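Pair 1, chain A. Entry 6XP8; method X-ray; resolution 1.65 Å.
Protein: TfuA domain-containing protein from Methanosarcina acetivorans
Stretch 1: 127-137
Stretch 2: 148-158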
# COMPACT_ATOMS: atom_id res chain seq x y z
N PRO A 127 0.35 7.72 -1.74
CA PRO A 127 0.92 7.24 -0.48
C PRO A 127 2.35 7.71 -0.30
O PRO A 127 3.10 7.83 -1.29
CB PRO A 127 0.87 5.72 -0.63
CG PRO A 127 0.96 5.49 -2.10
CD PRO A 127 0.25 6.64 -2.75
N LEU A 128 2.72 7.99 0.94
CA LEU A 128 4.06 8.43 1.28
C LEU A 128 5.17 7.49 0.80
O LEU A 128 6.20 7.96 0.34
CB LEU A 128 4.19 8.69 2.79
CG LEU A 128 5.45 9.36 3.36
CD1 LEU A 128 5.79 10.67 2.65
CD2 LEU A 128 5.25 9.59 4.84
N VAL A 129 4.94 6.17 0.89
CA VAL A 129 5.91 5.18 0.36
C VAL A 129 6.24 5.37 -1.13
O VAL A 129 7.40 5.26 -1.51
CB VAL A 129 5.56 3.70 0.67
CG1 VAL A 129 5.73 3.41 2.16
CG2 VAL A 129 4.17 3.32 0.18
N ASN A 130 5.21 5.65 -1.95
CA ASN A 130 5.38 5.97 -3.38
C ASN A 130 6.16 7.28 -3.56
O ASN A 130 7.00 7.37 -4.45
CB ASN A 130 4.02 6.07 -4.10
CG ASN A 130 3.41 4.71 -4.45
OD1 ASN A 130 3.80 3.67 -3.93
ND2 ASN A 130 2.40 4.74 -5.32
N ILE A 131 5.87 8.28 -2.71
CA ILE A 131 6.58 9.57 -2.75
C ILE A 131 8.07 9.36 -2.43
O ILE A 131 8.94 9.88 -3.15
CB ILE A 131 5.93 10.63 -1.81
CG1 ILE A 131 4.53 11.01 -2.33
CG2 ILE A 131 6.80 11.89 -1.68
CD1 ILE A 131 3.62 11.66 -1.29
N ARG A 132 8.35 8.57 -1.39
CA ARG A 132 9.72 8.22 -1.00
C ARG A 132 10.51 7.63 -2.18
O ARG A 132 11.60 8.11 -2.51
CB ARG A 132 9.72 7.23 0.17
CG ARG A 132 9.28 7.81 1.51
CD ARG A 132 9.46 6.79 2.63
NE ARG A 132 9.02 7.29 3.94
CZ ARG A 132 9.74 8.07 4.75
NH1 ARG A 132 10.95 8.51 4.40
NH2 ARG A 132 9.23 8.44 5.92
N GLU A 133 9.93 6.61 -2.82
CA GLU A 133 10.56 5.89 -3.91
C GLU A 133 10.68 6.71 -5.20
O GLU A 133 11.66 6.58 -5.94
CB GLU A 133 9.82 4.58 -4.17
CG GLU A 133 10.05 3.52 -3.10
CD GLU A 133 11.51 3.11 -3.01
OE1 GLU A 133 12.00 2.42 -3.93
OE2 GLU A 133 12.17 3.48 -2.01
N THR A 134 9.67 7.54 -5.45
CA THR A 134 9.64 8.40 -6.64
C THR A 134 10.63 9.56 -6.51
O THR A 134 11.33 9.87 -7.47
CB THR A 134 8.20 8.85 -6.99
OG1 THR A 134 7.39 7.69 -7.21
CG2 THR A 134 8.17 9.70 -8.25
N LEU A 135 10.71 10.17 -5.32
CA LEU A 135 11.73 11.20 -5.05
C LEU A 135 13.16 10.66 -5.12
O LEU A 135 14.06 11.36 -5.59
CB LEU A 135 11.48 11.92 -3.72
CG LEU A 135 10.32 12.93 -3.67
CD1 LEU A 135 10.17 13.48 -2.26
CD2 LEU A 135 10.49 14.08 -4.66
N LYS A 136 13.35 9.42 -4.67
CA LYS A 136 14.64 8.72 -4.83
C LYS A 136 15.02 8.53 -6.29
O LYS A 136 16.16 8.81 -6.67
CB LYS A 136 14.66 7.39 -4.07
CG LYS A 136 15.07 7.55 -2.62
CD LYS A 136 14.77 6.31 -1.79
CE LYS A 136 15.15 6.54 -0.34
NZ LYS A 136 15.02 5.31 0.48
N ALA A 137 14.07 8.07 -7.10
CA ALA A 137 14.26 7.90 -8.55
C ALA A 137 14.53 9.24 -9.26
O ALA A 137 15.39 9.30 -10.14
CB ALA A 137 13.06 7.20 -9.17
N GLU A 148 17.02 19.44 -2.16
CA GLU A 148 15.67 19.50 -2.71
C GLU A 148 14.87 18.24 -2.42
O GLU A 148 13.69 18.32 -2.04
CB GLU A 148 15.71 19.77 -4.22
CG GLU A 148 16.05 21.20 -4.58
CD GLU A 148 16.58 21.37 -6.00
OE1 GLU A 148 16.88 20.37 -6.68
OE2 GLU A 148 16.69 22.53 -6.43
N HIS A 149 15.51 17.08 -2.59
CA HIS A 149 14.94 15.79 -2.21
C HIS A 149 14.50 15.79 -0.75
O HIS A 149 13.34 15.48 -0.45
CB HIS A 149 15.94 14.65 -2.45
CG HIS A 149 15.52 13.34 -1.87
ND1 HIS A 149 15.79 12.99 -0.56
CD2 HIS A 149 14.85 12.30 -2.41
CE1 HIS A 149 15.29 11.78 -0.32
NE2 HIS A 149 14.73 11.34 -1.43
N ASN A 150 15.43 16.15 0.15
CA ASN A 150 15.17 16.14 1.59
C ASN A 150 14.08 17.13 2.01
O ASN A 150 13.25 16.80 2.86
CB ASN A 150 16.46 16.39 2.37
CG ASN A 150 17.51 15.30 2.17
OD1 ASN A 150 17.25 14.26 1.56
ND2 ASN A 150 18.70 15.55 2.69
N ALA A 151 14.09 18.31 1.39
CA ALA A 151 13.09 19.35 1.69
C ALA A 151 11.70 18.92 1.25
O ALA A 151 10.73 19.09 2.00
CB ALA A 151 13.48 20.69 1.05
N LEU A 152 11.60 18.35 0.05
CA LEU A 152 10.31 17.90 -0.48
C LEU A 152 9.77 16.67 0.25
O LEU A 152 8.56 16.53 0.43
CB LEU A 152 10.39 17.63 -1.98
CG LEU A 152 10.55 18.88 -2.87
CD1 LEU A 152 10.83 18.45 -4.30
CD2 LEU A 152 9.34 19.81 -2.81
N LEU A 153 10.67 15.79 0.67
CA LEU A 153 10.28 14.63 1.47
C LEU A 153 9.74 15.04 2.84
O LEU A 153 8.69 14.56 3.26
CB LEU A 153 11.43 13.62 1.57
CG LEU A 153 11.25 12.39 2.48
CD1 LEU A 153 10.04 11.54 2.10
CD2 LEU A 153 12.52 11.56 2.45
N ASP A 154 10.45 15.95 3.52
CA ASP A 154 9.96 16.52 4.77
C ASP A 154 8.59 17.19 4.61
O ASP A 154 7.72 17.04 5.47
CB ASP A 154 10.97 17.53 5.34
CG ASP A 154 10.48 18.21 6.60
OD1 ASP A 154 10.46 17.55 7.67
OD2 ASP A 154 10.09 19.39 6.53
N LEU A 155 8.41 17.93 3.51
CA LEU A 155 7.12 18.55 3.19
C LEU A 155 6.02 17.49 3.07
O LEU A 155 4.94 17.65 3.66
CB LEU A 155 7.20 19.42 1.93
CG LEU A 155 5.92 20.13 1.43
CD1 LEU A 155 5.27 21.01 2.49
CD2 LEU A 155 6.18 20.93 0.16
N ALA A 156 6.31 16.41 2.34
CA ALA A 156 5.34 15.32 2.13
C ALA A 156 4.93 14.67 3.46
O ALA A 156 3.75 14.46 3.70
CB ALA A 156 5.89 14.29 1.16
N ILE A 157 5.93 14.38 4.31
CA ILE A 157 5.69 13.84 5.65
C ILE A 157 4.75 14.76 6.45
O ILE A 157 3.86 14.29 7.16
CB ILE A 157 7.03 13.58 6.41
CG1 ILE A 157 7.85 12.48 5.69
CG2 ILE A 157 6.80 13.20 7.88
CD1 ILE A 157 9.32 12.42 6.09
N ASN A 158 4.95 16.07 6.29
CA ASN A 158 4.18 17.10 6.99
C ASN A 158 2.92 17.59 6.26
O ASN A 158 2.39 18.66 6.57
CB ASN A 158 5.10 18.27 7.36
CG ASN A 158 5.98 17.94 8.54
OD1 ASN A 158 5.50 17.82 9.67
ND2 ASN A 158 7.27 17.79 8.29
O HOH W 1 13.10 9.24 -0.54

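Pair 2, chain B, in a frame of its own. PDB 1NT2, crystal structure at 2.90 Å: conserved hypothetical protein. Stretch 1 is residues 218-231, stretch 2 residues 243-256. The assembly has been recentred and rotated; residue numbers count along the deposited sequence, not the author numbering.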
# COMPACT_ATOMS: atom_id res chain seq x y z
N LYS B 218 -31.08 14.61 7.81
CA LYS B 218 -32.26 14.12 8.50
C LYS B 218 -32.93 13.02 7.69
O LYS B 218 -33.85 12.35 8.16
CB LYS B 218 -33.24 15.27 8.75
CG LYS B 218 -32.99 16.05 10.05
CD LYS B 218 -31.51 16.38 10.31
CE LYS B 218 -30.98 17.49 9.40
NZ LYS B 218 -29.57 17.88 9.75
N MET B 219 -32.45 12.83 6.47
CA MET B 219 -32.97 11.79 5.59
C MET B 219 -32.15 10.53 5.85
O MET B 219 -32.68 9.42 5.95
CB MET B 219 -32.83 12.21 4.12
CG MET B 219 -33.39 11.22 3.12
SD MET B 219 -35.14 10.93 3.35
CE MET B 219 -35.17 9.20 3.61
N ALA B 220 -30.83 10.72 5.94
CA ALA B 220 -29.94 9.60 6.20
C ALA B 220 -30.44 8.90 7.46
O ALA B 220 -30.73 7.70 7.44
CB ALA B 220 -28.52 10.11 6.40
N ARG B 221 -30.57 9.67 8.53
CA ARG B 221 -31.03 9.14 9.81
C ARG B 221 -32.26 8.25 9.69
O ARG B 221 -32.34 7.21 10.34
CB ARG B 221 -31.34 10.29 10.76
CG ARG B 221 -30.12 11.06 11.26
CD ARG B 221 -30.57 12.35 11.94
NE ARG B 221 -31.73 12.11 12.80
CZ ARG B 221 -32.62 13.04 13.14
NH1 ARG B 221 -32.48 14.29 12.70
NH2 ARG B 221 -33.65 12.72 13.92
N PHE B 222 -33.23 8.67 8.87
CA PHE B 222 -34.44 7.89 8.68
C PHE B 222 -34.15 6.68 7.80
O PHE B 222 -34.60 5.57 8.08
CB PHE B 222 -35.56 8.72 8.04
CG PHE B 222 -36.89 8.00 7.95
CD1 PHE B 222 -37.70 7.87 9.08
CD2 PHE B 222 -37.31 7.40 6.76
CE1 PHE B 222 -38.91 7.17 9.02
CE2 PHE B 222 -38.52 6.70 6.69
CZ PHE B 222 -39.32 6.58 7.82
N LEU B 223 -33.39 6.91 6.73
CA LEU B 223 -33.03 5.84 5.81
C LEU B 223 -32.23 4.77 6.55
O LEU B 223 -32.50 3.58 6.43
CB LEU B 223 -32.21 6.40 4.64
CG LEU B 223 -31.80 5.40 3.55
CD1 LEU B 223 -33.05 4.76 2.96
CD2 LEU B 223 -30.99 6.12 2.48
N ALA B 224 -31.25 5.22 7.32
CA ALA B 224 -30.41 4.33 8.08
C ALA B 224 -31.25 3.54 9.08
O ALA B 224 -31.11 2.31 9.19
CB ALA B 224 -29.34 5.14 8.82
N ALA B 225 -32.12 4.24 9.79
CA ALA B 225 -33.00 3.62 10.78
C ALA B 225 -33.80 2.49 10.15
O ALA B 225 -33.75 1.34 10.58
CB ALA B 225 -33.94 4.66 11.37
N LYS B 226 -34.55 2.84 9.11
CA LYS B 226 -35.34 1.85 8.42
C LYS B 226 -34.46 0.81 7.70
O LYS B 226 -34.88 -0.33 7.49
CB LYS B 226 -36.30 2.54 7.43
CG LYS B 226 -37.35 3.45 8.10
CD LYS B 226 -38.39 2.65 8.89
CE LYS B 226 -39.25 3.55 9.79
NZ LYS B 226 -38.51 4.10 10.98
N LEU B 227 -33.23 1.18 7.33
CA LEU B 227 -32.37 0.21 6.64
C LEU B 227 -31.98 -0.91 7.58
O LEU B 227 -32.03 -2.08 7.22
CB LEU B 227 -31.12 0.87 6.06
CG LEU B 227 -30.53 0.08 4.87
CD1 LEU B 227 -31.57 -0.01 3.76
CD2 LEU B 227 -29.29 0.75 4.36
N ALA B 228 -31.59 -0.53 8.80
CA ALA B 228 -31.20 -1.51 9.81
C ALA B 228 -32.34 -2.51 9.98
O ALA B 228 -32.10 -3.70 10.18
CB ALA B 228 -30.90 -0.81 11.13
N ILE B 229 -33.59 -2.02 9.88
CA ILE B 229 -34.77 -2.88 10.00
C ILE B 229 -34.85 -3.84 8.82
O ILE B 229 -35.10 -5.04 9.00
CB ILE B 229 -36.09 -2.07 10.04
CG1 ILE B 229 -36.24 -1.36 11.38
CG2 ILE B 229 -37.26 -3.02 9.83
CD1 ILE B 229 -36.43 -2.31 12.58
N ALA B 230 -34.65 -3.30 7.62
CA ALA B 230 -34.67 -4.09 6.39
C ALA B 230 -33.68 -5.24 6.56
O ALA B 230 -33.97 -6.40 6.27
CB ALA B 230 -34.25 -3.22 5.22
N ALA B 231 -32.49 -4.89 7.05
CA ALA B 231 -31.43 -5.86 7.28
C ALA B 231 -31.88 -7.00 8.18
O ALA B 231 -31.56 -8.16 7.93
CB ALA B 231 -30.23 -5.15 7.90
N SER B 243 -43.51 -2.12 3.12
CA SER B 243 -43.84 -1.16 4.16
C SER B 243 -42.59 -0.32 4.34
O SER B 243 -42.65 0.86 4.68
CB SER B 243 -44.16 -1.88 5.47
OG SER B 243 -45.15 -2.88 5.28
N LEU B 244 -41.46 -0.96 4.07
CA LEU B 244 -40.15 -0.34 4.18
C LEU B 244 -39.97 0.78 3.17
O LEU B 244 -39.94 1.96 3.54
CB LEU B 244 -39.07 -1.39 3.97
CG LEU B 244 -38.88 -2.32 5.16
CD1 LEU B 244 -37.86 -3.40 4.83
CD2 LEU B 244 -38.42 -1.50 6.35
N TYR B 245 -39.85 0.43 1.89
CA TYR B 245 -39.65 1.43 0.85
C TYR B 245 -40.73 2.48 0.95
O TYR B 245 -40.49 3.66 0.72
CB TYR B 245 -39.70 0.80 -0.55
CG TYR B 245 -39.41 1.81 -1.63
CD1 TYR B 245 -38.10 2.20 -1.91
CD2 TYR B 245 -40.44 2.42 -2.33
CE1 TYR B 245 -37.82 3.19 -2.84
CE2 TYR B 245 -40.18 3.41 -3.27
CZ TYR B 245 -38.88 3.79 -3.52
OH TYR B 245 -38.62 4.78 -4.45
N GLU B 246 -41.94 2.03 1.28
CA GLU B 246 -43.06 2.94 1.42
C GLU B 246 -42.67 4.11 2.31
O GLU B 246 -42.58 5.26 1.87
CB GLU B 246 -44.26 2.19 2.02
CG GLU B 246 -45.54 3.01 2.00
CD GLU B 246 -45.82 3.62 0.63
OE1 GLU B 246 -46.06 2.84 -0.32
OE2 GLU B 246 -45.79 4.87 0.51
N SER B 247 -42.43 3.80 3.58
CA SER B 247 -42.05 4.81 4.57
C SER B 247 -41.00 5.79 4.07
O SER B 247 -41.10 6.99 4.31
CB SER B 247 -41.52 4.11 5.83
OG SER B 247 -40.34 3.39 5.54
N ILE B 248 -40.00 5.27 3.37
CA ILE B 248 -38.90 6.07 2.85
C ILE B 248 -39.32 7.10 1.79
O ILE B 248 -38.94 8.27 1.88
CB ILE B 248 -37.81 5.18 2.26
CG1 ILE B 248 -37.51 4.01 3.22
CG2 ILE B 248 -36.56 5.99 2.02
CD1 ILE B 248 -37.02 4.43 4.59
N ARG B 249 -40.08 6.66 0.80
CA ARG B 249 -40.54 7.56 -0.26
C ARG B 249 -41.42 8.63 0.35
O ARG B 249 -41.31 9.81 0.01
CB ARG B 249 -41.36 6.78 -1.31
CG ARG B 249 -42.03 7.64 -2.38
CD ARG B 249 -41.01 8.26 -3.32
NE ARG B 249 -41.64 9.09 -4.36
CZ ARG B 249 -40.97 9.75 -5.30
NH1 ARG B 249 -39.64 9.70 -5.33
NH2 ARG B 249 -41.62 10.48 -6.20
N ARG B 250 -42.31 8.22 1.24
CA ARG B 250 -43.22 9.13 1.91
C ARG B 250 -42.43 10.18 2.69
O ARG B 250 -42.58 11.38 2.45
CB ARG B 250 -44.11 8.34 2.86
CG ARG B 250 -45.22 9.16 3.52
CD ARG B 250 -45.87 8.37 4.64
NE ARG B 250 -46.16 6.99 4.26
CZ ARG B 250 -47.07 6.62 3.36
NH1 ARG B 250 -47.80 7.53 2.73
NH2 ARG B 250 -47.25 5.33 3.10
N ARG B 251 -41.59 9.73 3.61
CA ARG B 251 -40.78 10.61 4.44
C ARG B 251 -39.95 11.53 3.54
O ARG B 251 -39.55 12.62 3.94
CB ARG B 251 -39.85 9.78 5.34
CG ARG B 251 -39.32 10.48 6.59
CD ARG B 251 -38.27 11.53 6.27
NE ARG B 251 -37.60 12.05 7.46
CZ ARG B 251 -38.22 12.61 8.49
NH1 ARG B 251 -39.54 12.72 8.50
NH2 ARG B 251 -37.52 13.07 9.52
N TYR B 252 -39.72 11.06 2.33
CA TYR B 252 -38.95 11.81 1.35
C TYR B 252 -39.77 13.00 0.85
O TYR B 252 -39.28 14.12 0.80
CB TYR B 252 -38.57 10.90 0.19
CG TYR B 252 -37.81 11.58 -0.92
CD1 TYR B 252 -36.54 12.11 -0.70
CD2 TYR B 252 -38.34 11.65 -2.20
CE1 TYR B 252 -35.82 12.69 -1.74
CE2 TYR B 252 -37.63 12.23 -3.24
CZ TYR B 252 -36.37 12.74 -3.01
OH TYR B 252 -35.67 13.29 -4.05
N GLU B 253 -41.01 12.73 0.46
CA GLU B 253 -41.88 13.80 -0.03
C GLU B 253 -41.96 14.84 1.08
O GLU B 253 -41.72 16.03 0.86
CB GLU B 253 -43.28 13.25 -0.33
CG GLU B 253 -43.77 13.51 -1.75
CD GLU B 253 -42.85 12.91 -2.81
OE1 GLU B 253 -42.57 11.69 -2.73
OE2 GLU B 253 -42.41 13.65 -3.72
N GLU B 254 -42.27 14.36 2.28
CA GLU B 254 -42.39 15.23 3.45
C GLU B 254 -41.28 16.27 3.47
O GLU B 254 -41.47 17.37 3.97
CB GLU B 254 -42.36 14.39 4.74
CG GLU B 254 -43.43 13.30 4.79
CD GLU B 254 -43.48 12.55 6.13
OE1 GLU B 254 -42.41 12.20 6.66
OE2 GLU B 254 -44.60 12.30 6.64
N LEU B 255 -40.12 15.92 2.91
CA LEU B 255 -39.01 16.86 2.89
C LEU B 255 -39.17 17.93 1.82
O LEU B 255 -38.80 17.77 0.65
CB LEU B 255 -37.68 16.12 2.72
CG LEU B 255 -37.27 15.21 3.89
CD1 LEU B 255 -35.91 14.62 3.62
CD2 LEU B 255 -37.23 15.99 5.19
N ARG B 256 -39.74 19.05 2.27
CA ARG B 256 -40.01 20.23 1.47
C ARG B 256 -40.32 21.34 2.46
O ARG B 256 -40.79 21.02 3.57
CB ARG B 256 -41.24 19.98 0.59
CG ARG B 256 -42.50 19.70 1.39
CD ARG B 256 -43.44 18.80 0.62
NE ARG B 256 -43.83 19.38 -0.65
CZ ARG B 256 -44.55 18.74 -1.58
NH1 ARG B 256 -44.94 17.49 -1.37
NH2 ARG B 256 -44.87 19.36 -2.71

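Both pairs are two helices packed antiparallel. Their axes approach to 10.2 Å in each case, with angles between the N-to-C directions of 167° in pair 1 and 173° in pair 2, and the N, CA and C atoms of 14 central residues superpose with an RMSD of 0.3 Å. Neither interface contains a direct hydrogen bond between the helices, so in both the fit depends on side-chain packing.

At the centre, Leu A153 matches Ile B248. Leu A153, with chi1 t and chi2 p, lies against Leu A135 (CB of Leu A153 to CD1 of Leu A135, 4.0 Å) and places its CD1 over one face of the Arg A132 guanidinium, 3.9 Å from Arg A132 CG. Ile B248 instead fills a hole formed by Met B219, Phe B222, Leu B223 and Lys B226; its CD1 is 3.4 Å from Phe B222 CE2 and 3.5 Å from Lys B226 CB. Arg A132 and Leu B223 correspond, so an aliphatic contact at this position is made by the stem of an arginine in one pair and by a leucine in the other, where Leu B223 CD1 is 3.8 Å from Ile B248 CG2.

At the neighbouring level both positions are larger in pair 2. In pair 1, Ile A131 meets the small Ala A156, CG2 to CB at 3.8 Å. The matching residues of pair 2 are both large: Phe B222 and Arg B251. They fit by layering, with Arg B251 CG 3.6 Å from the centroid of the Phe B222 ring and over its face, a CH-pi contact. Leu A128 and Met B219 have nearly coincident side-chain centres, and both meet the same two matched positions. Leu A128 CD1 lies 3.9 Å from Ala A156 CB and 4.4 Å from Leu A153 CD1; Met B219 comes closer to Ile B248, CE to CG2 at 3.8 Å, than to Arg B251, SD to CD at 4.3 Å.

Towards the other end, polar chemistry enters pair 1. His A149, chi1 t, turns its ring edge to the first helix, with CD2 3.4 Å from Leu A135 O. A water bridges the helices, 2.8 Å from His A149 NE2 and donating to Arg A132 O at 2.7 Å. The counterpart of His A149, Leu B244, chi1 m, brings CD2 to 3.9 Å from Lys B226 O, the carbonyl at the position of Leu A135. Leu A135 inserts CD1 beside Leu A152, 4.2 Å from its CB; at the matching positions, the methylenes of Lys B226 pass Ser B247, CG to OG at 3.9 Å, while the end of the lysine leads away.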